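Local structure of beta-n-acetylhexosaminidase (Streptococcus pneumoniae, 4AZI) at residues A[33-38]-A[360-365]. The protein hydrolyses terminal beta-linked N-acetylhexosamine residues, probably from glycans, as a family 20 exo-beta-D-N-acetylglucosaminidase catalytic module of pneumococcal StrH. The protein carries 2 engineered substitutions. Sequence-based numbering, arbitrary orientation.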
ATOM      1  N   LYS A  33     -12.378 -10.420  -4.188  1.00 14.82           N
ATOM      2  CA  LYS A  33     -13.350  -9.559  -3.536  1.00 14.84           C
ATOM      3  C   LYS A  33     -13.229  -8.122  -4.009  1.00 14.47           C
ATOM      4  O   LYS A  33     -14.238  -7.450  -4.170  1.00 14.43           O
ATOM      5  CB  LYS A  33     -13.215  -9.624  -2.011  1.00 15.26           C
ATOM      6  CG  LYS A  33     -14.425  -9.088  -1.264  1.00 15.79           C
ATOM      7  CD  LYS A  33     -15.660  -9.937  -1.539  1.00 16.59           C
ATOM      8  CE  LYS A  33     -16.894  -9.368  -0.864  1.00 17.09           C
ATOM      9  NZ  LYS A  33     -18.112 -10.171  -1.195  1.00 17.48           N
ATOM     10  N   ALA A  34     -12.000  -7.658  -4.228  1.00 14.22           N
ATOM     11  CA  ALA A  34     -11.777  -6.310  -4.766  1.00 13.87           C
ATOM     12  C   ALA A  34     -12.328  -6.183  -6.185  1.00 13.66           C
ATOM     13  O   ALA A  34     -12.964  -5.191  -6.524  1.00 13.46           O
ATOM     14  CB  ALA A  34     -10.302  -5.951  -4.729  1.00 13.60           C
ATOM     15  N   SER A  35     -12.091  -7.206  -7.001  1.00 13.98           N
ATOM     16  CA  SER A  35     -12.578  -7.231  -8.379  1.00 14.29           C
ATOM     17  C   SER A  35     -14.106  -7.220  -8.471  1.00 14.23           C
ATOM     18  O   SER A  35     -14.669  -6.579  -9.360  1.00 14.42           O
ATOM     19  CB  SER A  35     -12.028  -8.443  -9.127  1.00 14.32           C
ATOM     20  OG  SER A  35     -12.532  -8.457 -10.450  1.00 15.31           O
ATOM     21  N   GLU A  36     -14.774  -7.927  -7.560  1.00 14.22           N
ATOM     22  CA  GLU A  36     -16.226  -7.993  -7.603  1.00 14.66           C
ATOM     23  C   GLU A  36     -16.854  -6.683  -7.138  1.00 13.92           C
ATOM     24  O   GLU A  36     -17.901  -6.266  -7.651  1.00 13.83           O
ATOM     25  CB  GLU A  36     -16.753  -9.166  -6.767  1.00 15.92           C
ATOM     26  CG  GLU A  36     -17.252  -8.777  -5.384  1.00 17.79           C
ATOM     27  CD  GLU A  36     -18.162  -9.823  -4.763  1.00 18.95           C
ATOM     28  OE1 GLU A  36     -17.718 -10.981  -4.613  1.00 20.10           O
ATOM     29  OE2 GLU A  36     -19.314  -9.477  -4.422  1.00 19.63           O
ATOM     30  N   LEU A  37     -16.204  -6.040  -6.170  1.00 12.85           N
ATOM     31  CA  LEU A  37     -16.734  -4.835  -5.544  1.00 12.48           C
ATOM     32  C   LEU A  37     -16.367  -3.579  -6.340  1.00 12.47           C
ATOM     33  O   LEU A  37     -16.901  -2.500  -6.082  1.00 12.70           O
ATOM     34  CB  LEU A  37     -16.259  -4.732  -4.084  1.00 12.29           C
ATOM     35  CG  LEU A  37     -16.795  -5.793  -3.103  1.00 12.08           C
ATOM     36  CD1 LEU A  37     -16.068  -5.733  -1.766  1.00 12.27           C
ATOM     37  CD2 LEU A  37     -18.299  -5.672  -2.904  1.00 11.93           C
ATOM     38  N   GLY A  38     -15.468  -3.732  -7.309  1.00 12.25           N
ATOM     39  CA  GLY A  38     -15.125  -2.640  -8.228  1.00 12.31           C
ATOM     40  C   GLY A  38     -13.952  -1.760  -7.844  1.00 12.25           C
ATOM     41  O   GLY A  38     -13.815  -0.636  -8.358  1.00 12.37           O
ATOM     42  N   ASN A 360     -19.516  -5.448 -11.216  1.00 17.39           N
ATOM     43  CA  ASN A 360     -18.816  -6.724 -11.144  1.00 17.16           C
ATOM     44  C   ASN A 360     -18.766  -7.394 -12.512  1.00 17.45           C
ATOM     45  O   ASN A 360     -19.793  -7.833 -13.038  1.00 17.23           O
ATOM     46  CB  ASN A 360     -19.476  -7.639 -10.106  1.00 17.24           C
ATOM     47  CG  ASN A 360     -18.783  -8.985  -9.968  1.00 17.50           C
ATOM     48  OD1 ASN A 360     -17.783  -9.276 -10.632  1.00 17.59           O
ATOM     49  ND2 ASN A 360     -19.321  -9.821  -9.092  1.00 17.59           N
ATOM     50  N   TYR A 361     -17.559  -7.484 -13.059  1.00 17.21           N
ATOM     51  CA  TYR A 361     -17.332  -7.985 -14.413  1.00 17.78           C
ATOM     52  C   TYR A 361     -16.886  -9.441 -14.477  1.00 18.43           C
ATOM     53  O   TYR A 361     -16.500  -9.924 -15.547  1.00 18.57           O
ATOM     54  CB  TYR A 361     -16.332  -7.076 -15.148  1.00 17.51           C
ATOM     55  CG  TYR A 361     -17.008  -5.854 -15.715  1.00 17.59           C
ATOM     56  CD1 TYR A 361     -17.613  -5.895 -16.970  1.00 17.78           C
ATOM     57  CD2 TYR A 361     -17.077  -4.665 -14.984  1.00 17.50           C
ATOM     58  CE1 TYR A 361     -18.256  -4.787 -17.492  1.00 17.66           C
ATOM     59  CE2 TYR A 361     -17.718  -3.551 -15.495  1.00 17.72           C
ATOM     60  CZ  TYR A 361     -18.310  -3.624 -16.750  1.00 18.01           C
ATOM     61  OH  TYR A 361     -18.954  -2.529 -17.265  1.00 18.33           O
ATOM     62  N   ASN A 362     -16.955 -10.145 -13.348  1.00 19.24           N
ATOM     63  CA  ASN A 362     -16.482 -11.532 -13.288  1.00 20.09           C
ATOM     64  C   ASN A 362     -17.336 -12.523 -14.069  1.00 19.73           C
ATOM     65  O   ASN A 362     -16.797 -13.356 -14.798  1.00 20.06           O
ATOM     66  CB  ASN A 362     -16.280 -11.997 -11.846  1.00 20.74           C
ATOM     67  CG  ASN A 362     -14.975 -11.498 -11.256  1.00 21.91           C
ATOM     68  OD1 ASN A 362     -13.882 -11.841 -11.731  1.00 21.75           O
ATOM     69  ND2 ASN A 362     -15.080 -10.677 -10.216  1.00 21.97           N
ATOM     70  N   ALA A 363     -18.656 -12.428 -13.923  1.00 20.17           N
ATOM     71  CA  ALA A 363     -19.581 -13.257 -14.706  1.00 20.39           C
ATOM     72  C   ALA A 363     -19.364 -13.068 -16.210  1.00 20.44           C
ATOM     73  O   ALA A 363     -19.382 -14.043 -16.968  1.00 20.36           O
ATOM     74  CB  ALA A 363     -21.029 -12.978 -14.322  1.00 20.70           C
ATOM     75  N   LEU A 364     -19.142 -11.820 -16.629  1.00 20.71           N
ATOM     76  CA  LEU A 364     -18.813 -11.514 -18.021  1.00 21.20           C
ATOM     77  C   LEU A 364     -17.569 -12.260 -18.511  1.00 21.42           C
ATOM     78  O   LEU A 364     -17.602 -12.869 -19.581  1.00 21.54           O
ATOM     79  CB  LEU A 364     -18.672  -9.999 -18.257  1.00 20.81           C
ATOM     80  CG  LEU A 364     -18.344  -9.542 -19.688  1.00 20.82           C
ATOM     81  CD1 LEU A 364     -19.320 -10.135 -20.698  1.00 20.61           C
ATOM     82  CD2 LEU A 364     -18.332  -8.028 -19.816  1.00 20.60           C
ATOM     83  N   ARG A 365     -16.487 -12.217 -17.733  1.00 21.69           N
ATOM     84  CA  ARG A 365     -15.246 -12.902 -18.110  1.00 22.71           C
ATOM     85  C   ARG A 365     -15.417 -14.422 -18.210  1.00 23.46           C
ATOM     86  O   ARG A 365     -14.745 -15.072 -19.020  1.00 22.96           O
ATOM     87  CB  ARG A 365     -14.098 -12.550 -17.155  1.00 22.65           C
ATOM     88  CG  ARG A 365     -13.470 -11.189 -17.420  1.00 22.87           C
ATOM     89  CD  ARG A 365     -12.233 -10.956 -16.562  1.00 23.31           C
ATOM     90  NE  ARG A 365     -12.558 -10.635 -15.171  1.00 23.18           N
ATOM     91  CZ  ARG A 365     -12.815  -9.409 -14.722  1.00 23.67           C
ATOM     92  NH1 ARG A 365     -12.797  -8.369 -15.551  1.00 24.41           N
ATOM     93  NH2 ARG A 365     -13.093  -9.218 -13.440  1.00 23.77           N
TER
HETATM   94  O   HOH W   1     -15.269  -5.794 -11.972  1.00 25.53           O
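The guanidinium of Arg365 carries the carbonyl O of Tyr361 over the centre of one face, while Ser35 OG lies at its edge, near its plane. The Tyr361 ring meets Leu364 CD2 and a water at its edge; its hydroxyl bonds to Asn394 O and Leu397 N. That water joins the backbones, donating to Ser35 O at 2.8 Å and accepting from Tyr361 N at 3.0 Å. Although Ser35 OG and Arg365 NH2 are 3.1 Å apart, the angle is too poor for a hydrogen bond. Ser35 OG, anti to its backbone N (chi1 179°), instead accepts a weak, bent bond from Asn362 ND2 at 3.4 Å. Here the last turn of helix 24-37, which follows the first strand of the TIM barrel, meets the start of helix 362-368, in the C-terminal helical region flanking the barrel. The entry to the latter helix is an Asx turn: Asn360 OD1 accepts from Asn362 N at 3.0 Å and also from Asn362 ND2, both donors standing above its carbonyl plane. Gripped twice, the Asn360 amide lies alongside the Glu36 backbone, ND2 3.5 Å from Glu36 CB, and Asn360 CB sits 3.2 Å from Glu36 O. Asn362 OD1 takes a weak bond from Arg365 NH2 and another bond from Lys107 NZ, whereas the Glu36 carboxylate turns back along its own helix to a salt bridge with Lys33 NZ.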